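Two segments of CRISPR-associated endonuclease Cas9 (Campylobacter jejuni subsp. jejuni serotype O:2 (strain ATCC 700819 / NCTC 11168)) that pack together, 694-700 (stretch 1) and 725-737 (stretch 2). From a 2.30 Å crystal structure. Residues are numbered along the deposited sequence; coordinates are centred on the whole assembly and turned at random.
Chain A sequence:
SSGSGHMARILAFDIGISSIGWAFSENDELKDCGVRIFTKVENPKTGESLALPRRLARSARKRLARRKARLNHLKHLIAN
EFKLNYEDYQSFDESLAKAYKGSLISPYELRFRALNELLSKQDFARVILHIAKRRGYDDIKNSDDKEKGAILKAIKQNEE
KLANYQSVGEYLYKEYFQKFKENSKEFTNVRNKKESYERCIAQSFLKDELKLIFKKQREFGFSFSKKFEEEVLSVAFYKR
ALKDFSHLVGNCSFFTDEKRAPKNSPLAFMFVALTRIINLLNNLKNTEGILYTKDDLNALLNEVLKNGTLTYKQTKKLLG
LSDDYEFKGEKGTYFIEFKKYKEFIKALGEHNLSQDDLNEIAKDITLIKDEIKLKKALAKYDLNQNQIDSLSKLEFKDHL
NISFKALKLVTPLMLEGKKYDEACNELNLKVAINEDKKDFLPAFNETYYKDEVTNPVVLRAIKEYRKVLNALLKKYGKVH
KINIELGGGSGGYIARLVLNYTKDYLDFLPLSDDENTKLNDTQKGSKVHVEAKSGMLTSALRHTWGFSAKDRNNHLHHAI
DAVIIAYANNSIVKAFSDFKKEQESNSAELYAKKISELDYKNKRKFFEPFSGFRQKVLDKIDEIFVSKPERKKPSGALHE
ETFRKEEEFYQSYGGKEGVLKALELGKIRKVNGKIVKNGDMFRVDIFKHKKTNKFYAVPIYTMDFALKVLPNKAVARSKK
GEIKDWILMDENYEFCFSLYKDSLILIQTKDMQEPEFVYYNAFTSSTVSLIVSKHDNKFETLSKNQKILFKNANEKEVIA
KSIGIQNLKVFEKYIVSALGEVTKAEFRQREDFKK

Stretch 1 (694-700) KFYAVPI
Stretch 2 (725-737) DWILMDENYEFCF

After Lys694, which is loop, stretch 1 is an extended strand from Phe695 to Ile700, with phi between -80° and -143° and psi between 112° and 151°. Stretch 2 runs through a short strand (Ile727 and Leu728), a loop with a type I turn from Asp730 to Tyr733, and a second strand from Tyr733 to Phe737. The closest register, Tyr696 CA to Ile727 CA at 8.6 Å, is too wide for backbone pairing, and no hydrogen bond crosses between the stretches. The contact, 354 Å² with both sides summed, is therefore made by side chains.

Tyr696 covers the most surface, 89 Å². Its backbone lies at -143/147, its CA-to-CB bond points toward stretch 2, and its side chain takes the m rotamer with chi2 at 90°. Tyr733 (-121/138, chi1 m at -53°, chi2 85°) meets this ring edge-on: the centroids are 5.2 Å apart, the planes stand at 85°, and Tyr696 CE1 lies 3.5 Å from Tyr733 CE2. The near-perpendicular planes bring the edge of Tyr733 over a face of Tyr696, the usual way for a ring's C-H edge to meet another ring's pi cloud. Ile727 (-102/119, chi1 m, chi2 t) adds an apolar contact, its CD1 being 3.8 Å from Tyr696 CE2, in an oblique position relative to the ring.

Met729, with 47 Å² covered, links two residues of stretch 1. At phi/psi -87/83 and with chi1 m, chi2 m and chi3 at 91°, the side chain of Met729 places SD 4.2 Å from Tyr696 CB and CG 4.0 Å from Val698 CG2. Val698 (-111/112) has chi1 t at 177°, and its CA-to-CB bond points sideways.

The turn carries the chain from Met729 to Tyr733. Tyr733 N donates to Asp730 O at 3.0 Å, closing it, while Asn732 N donates to Asp730 OD1 at 3.1 Å with an N-H...acceptor angle of 157°. Glu731 (-66/-9) and Asn732 (-80/-13) supply the turn's central torsions. Ahead of it, a weak bond joins Asp730 N to Leu728 O at 3.1 Å.

Two smaller contacts extend the interface along stretch 1. Pro699, C-gamma endo at -80/140, sets CG 4.0 Å from CH2 of Trp726 (chi1 m at -75°, chi2 13°). Phe695 points its CA-to-CB bond away, yet with chi1 m and chi2 at -84° its ring end comes nearer: CE1 lies 4.5 Å from SG of Cys736 (chi1 m), which sits at the ring's edge, near its plane.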

# COMPACT_ATOMS: atom_id res chain seq x y z
N LYS A 694 17.97 -26.88 -31.66
CA LYS A 694 17.73 -27.04 -30.23
C LYS A 694 17.53 -25.68 -29.57
O LYS A 694 18.10 -24.67 -30.00
CB LYS A 694 18.88 -27.78 -29.57
CG LYS A 694 19.05 -29.21 -30.07
CD LYS A 694 20.20 -29.92 -29.37
CE LYS A 694 20.30 -31.37 -29.80
NZ LYS A 694 21.44 -32.07 -29.12
N PHE A 695 16.70 -25.65 -28.53
CA PHE A 695 16.32 -24.41 -27.87
C PHE A 695 17.17 -24.18 -26.63
O PHE A 695 17.65 -25.12 -25.99
CB PHE A 695 14.84 -24.42 -27.50
CG PHE A 695 13.93 -24.42 -28.70
CD1 PHE A 695 13.59 -23.23 -29.32
CD2 PHE A 695 13.43 -25.61 -29.21
CE1 PHE A 695 12.76 -23.23 -30.43
CE2 PHE A 695 12.60 -25.62 -30.32
CZ PHE A 695 12.26 -24.42 -30.93
N TYR A 696 17.36 -22.90 -26.31
CA TYR A 696 18.19 -22.47 -25.19
C TYR A 696 17.55 -21.26 -24.53
O TYR A 696 16.90 -20.45 -25.20
CB TYR A 696 19.62 -22.16 -25.66
CG TYR A 696 20.33 -23.35 -26.26
CD1 TYR A 696 20.25 -23.62 -27.62
CD2 TYR A 696 21.05 -24.23 -25.46
CE1 TYR A 696 20.89 -24.72 -28.18
CE2 TYR A 696 21.69 -25.34 -26.01
CZ TYR A 696 21.61 -25.58 -27.37
OH TYR A 696 22.24 -26.67 -27.91
N ALA A 697 17.72 -21.15 -23.22
CA ALA A 697 17.02 -20.15 -22.43
C ALA A 697 17.99 -19.33 -21.60
O ALA A 697 18.89 -19.87 -20.96
CB ALA A 697 15.98 -20.80 -21.51
N VAL A 698 17.78 -18.01 -21.61
CA VAL A 698 18.55 -17.06 -20.81
C VAL A 698 17.61 -16.51 -19.73
O VAL A 698 16.65 -15.80 -20.06
CB VAL A 698 19.12 -15.93 -21.68
CG1 VAL A 698 19.85 -14.92 -20.80
CG2 VAL A 698 20.06 -16.50 -22.74
N PRO A 699 17.84 -16.83 -18.46
CA PRO A 699 16.96 -16.30 -17.41
C PRO A 699 17.32 -14.87 -17.06
O PRO A 699 18.50 -14.50 -17.00
CB PRO A 699 17.23 -17.25 -16.23
CG PRO A 699 18.66 -17.67 -16.43
CD PRO A 699 18.93 -17.66 -17.92
N ILE A 700 16.29 -14.05 -16.85
CA ILE A 700 16.44 -12.62 -16.62
C ILE A 700 15.69 -12.26 -15.34
O ILE A 700 14.47 -12.45 -15.26
CB ILE A 700 15.92 -11.79 -17.81
CG1 ILE A 700 16.67 -12.19 -19.09
CG2 ILE A 700 16.07 -10.30 -17.53
CD1 ILE A 700 16.26 -11.40 -20.31
N ASP A 725 29.88 -24.41 -17.36
CA ASP A 725 29.86 -23.16 -18.11
C ASP A 725 28.51 -22.97 -18.79
O ASP A 725 27.95 -23.90 -19.37
CB ASP A 725 30.96 -23.14 -19.17
CG ASP A 725 32.34 -22.96 -18.59
OD1 ASP A 725 32.46 -22.78 -17.37
OD2 ASP A 725 33.32 -23.00 -19.37
N TRP A 726 27.98 -21.75 -18.72
CA TRP A 726 26.80 -21.44 -19.51
C TRP A 726 27.21 -21.12 -20.94
O TRP A 726 28.39 -20.90 -21.24
CB TRP A 726 26.01 -20.28 -18.88
CG TRP A 726 25.24 -20.70 -17.66
CD1 TRP A 726 25.38 -21.87 -16.96
CD2 TRP A 726 24.21 -19.96 -17.00
NE1 TRP A 726 24.51 -21.89 -15.90
CE2 TRP A 726 23.77 -20.73 -15.91
CE3 TRP A 726 23.61 -18.71 -17.23
CZ2 TRP A 726 22.77 -20.31 -15.04
CZ3 TRP A 726 22.62 -18.29 -16.37
CH2 TRP A 726 22.20 -19.08 -15.29
N ILE A 727 26.23 -21.10 -21.83
CA ILE A 727 26.47 -21.07 -23.27
C ILE A 727 26.26 -19.66 -23.79
O ILE A 727 25.16 -19.11 -23.70
CB ILE A 727 25.57 -22.07 -24.01
CG1 ILE A 727 25.78 -23.48 -23.44
CG2 ILE A 727 25.86 -22.04 -25.50
CD1 ILE A 727 24.68 -24.45 -23.79
N LEU A 728 27.32 -19.08 -24.36
CA LEU A 728 27.24 -17.75 -24.94
C LEU A 728 26.35 -17.77 -26.18
O LEU A 728 26.55 -18.59 -27.08
CB LEU A 728 28.63 -17.24 -25.30
CG LEU A 728 28.68 -15.81 -25.84
CD1 LEU A 728 28.11 -14.84 -24.82
CD2 LEU A 728 30.09 -15.42 -26.22
N MET A 729 25.38 -16.86 -26.23
CA MET A 729 24.46 -16.76 -27.36
C MET A 729 25.09 -15.87 -28.42
O MET A 729 24.81 -14.67 -28.53
CB MET A 729 23.10 -16.24 -26.91
CG MET A 729 22.36 -17.15 -25.93
SD MET A 729 21.75 -18.69 -26.67
CE MET A 729 23.11 -19.82 -26.39
N ASP A 730 25.95 -16.47 -29.23
CA ASP A 730 26.67 -15.76 -30.28
C ASP A 730 25.94 -15.92 -31.61
O ASP A 730 24.74 -16.22 -31.65
CB ASP A 730 28.12 -16.26 -30.32
CG ASP A 730 28.22 -17.77 -30.47
OD1 ASP A 730 27.23 -18.41 -30.89
OD2 ASP A 730 29.30 -18.33 -30.17
N GLU A 731 26.66 -15.73 -32.72
CA GLU A 731 26.05 -15.76 -34.05
C GLU A 731 25.51 -17.13 -34.43
O GLU A 731 24.82 -17.23 -35.45
CB GLU A 731 27.07 -15.30 -35.10
N ASN A 732 25.79 -18.17 -33.64
CA ASN A 732 25.23 -19.49 -33.90
C ASN A 732 23.80 -19.64 -33.41
O ASN A 732 23.14 -20.61 -33.78
CB ASN A 732 26.11 -20.56 -33.25
CG ASN A 732 27.48 -20.66 -33.90
OD1 ASN A 732 27.60 -20.69 -35.12
ND2 ASN A 732 28.52 -20.72 -33.07
N TYR A 733 23.32 -18.72 -32.58
CA TYR A 733 21.99 -18.79 -32.01
C TYR A 733 21.19 -17.56 -32.40
O TYR A 733 21.71 -16.44 -32.39
CB TYR A 733 22.05 -18.90 -30.48
CG TYR A 733 22.93 -20.03 -29.98
CD1 TYR A 733 24.30 -19.85 -29.83
CD2 TYR A 733 22.38 -21.26 -29.65
CE1 TYR A 733 25.10 -20.87 -29.37
CE2 TYR A 733 23.18 -22.29 -29.19
CZ TYR A 733 24.54 -22.09 -29.05
OH TYR A 733 25.34 -23.12 -28.59
N GLU A 734 19.92 -17.76 -32.76
CA GLU A 734 19.03 -16.67 -33.12
C GLU A 734 17.97 -16.51 -32.04
O GLU A 734 17.38 -17.50 -31.58
CB GLU A 734 18.37 -16.92 -34.48
CG GLU A 734 17.74 -18.29 -34.65
CD GLU A 734 16.92 -18.40 -35.92
OE1 GLU A 734 15.68 -18.23 -35.84
OE2 GLU A 734 17.50 -18.63 -36.99
N PHE A 735 17.74 -15.26 -31.64
CA PHE A 735 16.69 -14.96 -30.68
C PHE A 735 15.32 -15.29 -31.27
O PHE A 735 15.02 -14.89 -32.40
CB PHE A 735 16.76 -13.48 -30.28
CG PHE A 735 15.60 -13.01 -29.45
CD1 PHE A 735 15.51 -13.34 -28.11
CD2 PHE A 735 14.62 -12.21 -30.01
CE1 PHE A 735 14.45 -12.90 -27.34
CE2 PHE A 735 13.55 -11.77 -29.25
CZ PHE A 735 13.47 -12.11 -27.91
N CYS A 736 14.51 -16.02 -30.51
CA CYS A 736 13.16 -16.38 -30.94
C CYS A 736 12.11 -15.43 -30.36
O CYS A 736 11.39 -14.77 -31.12
CB CYS A 736 12.85 -17.82 -30.53
SG CYS A 736 14.03 -19.02 -31.17
N PHE A 737 12.02 -15.35 -29.04
CA PHE A 737 11.04 -14.51 -28.37
C PHE A 737 11.39 -14.45 -26.89
O PHE A 737 12.21 -15.22 -26.39
CB PHE A 737 9.61 -15.04 -28.57
CG PHE A 737 9.50 -16.53 -28.46
CD1 PHE A 737 9.47 -17.15 -27.22
CD2 PHE A 737 9.41 -17.32 -29.60
CE1 PHE A 737 9.36 -18.53 -27.12
CE2 PHE A 737 9.30 -18.69 -29.50
CZ PHE A 737 9.27 -19.29 -28.27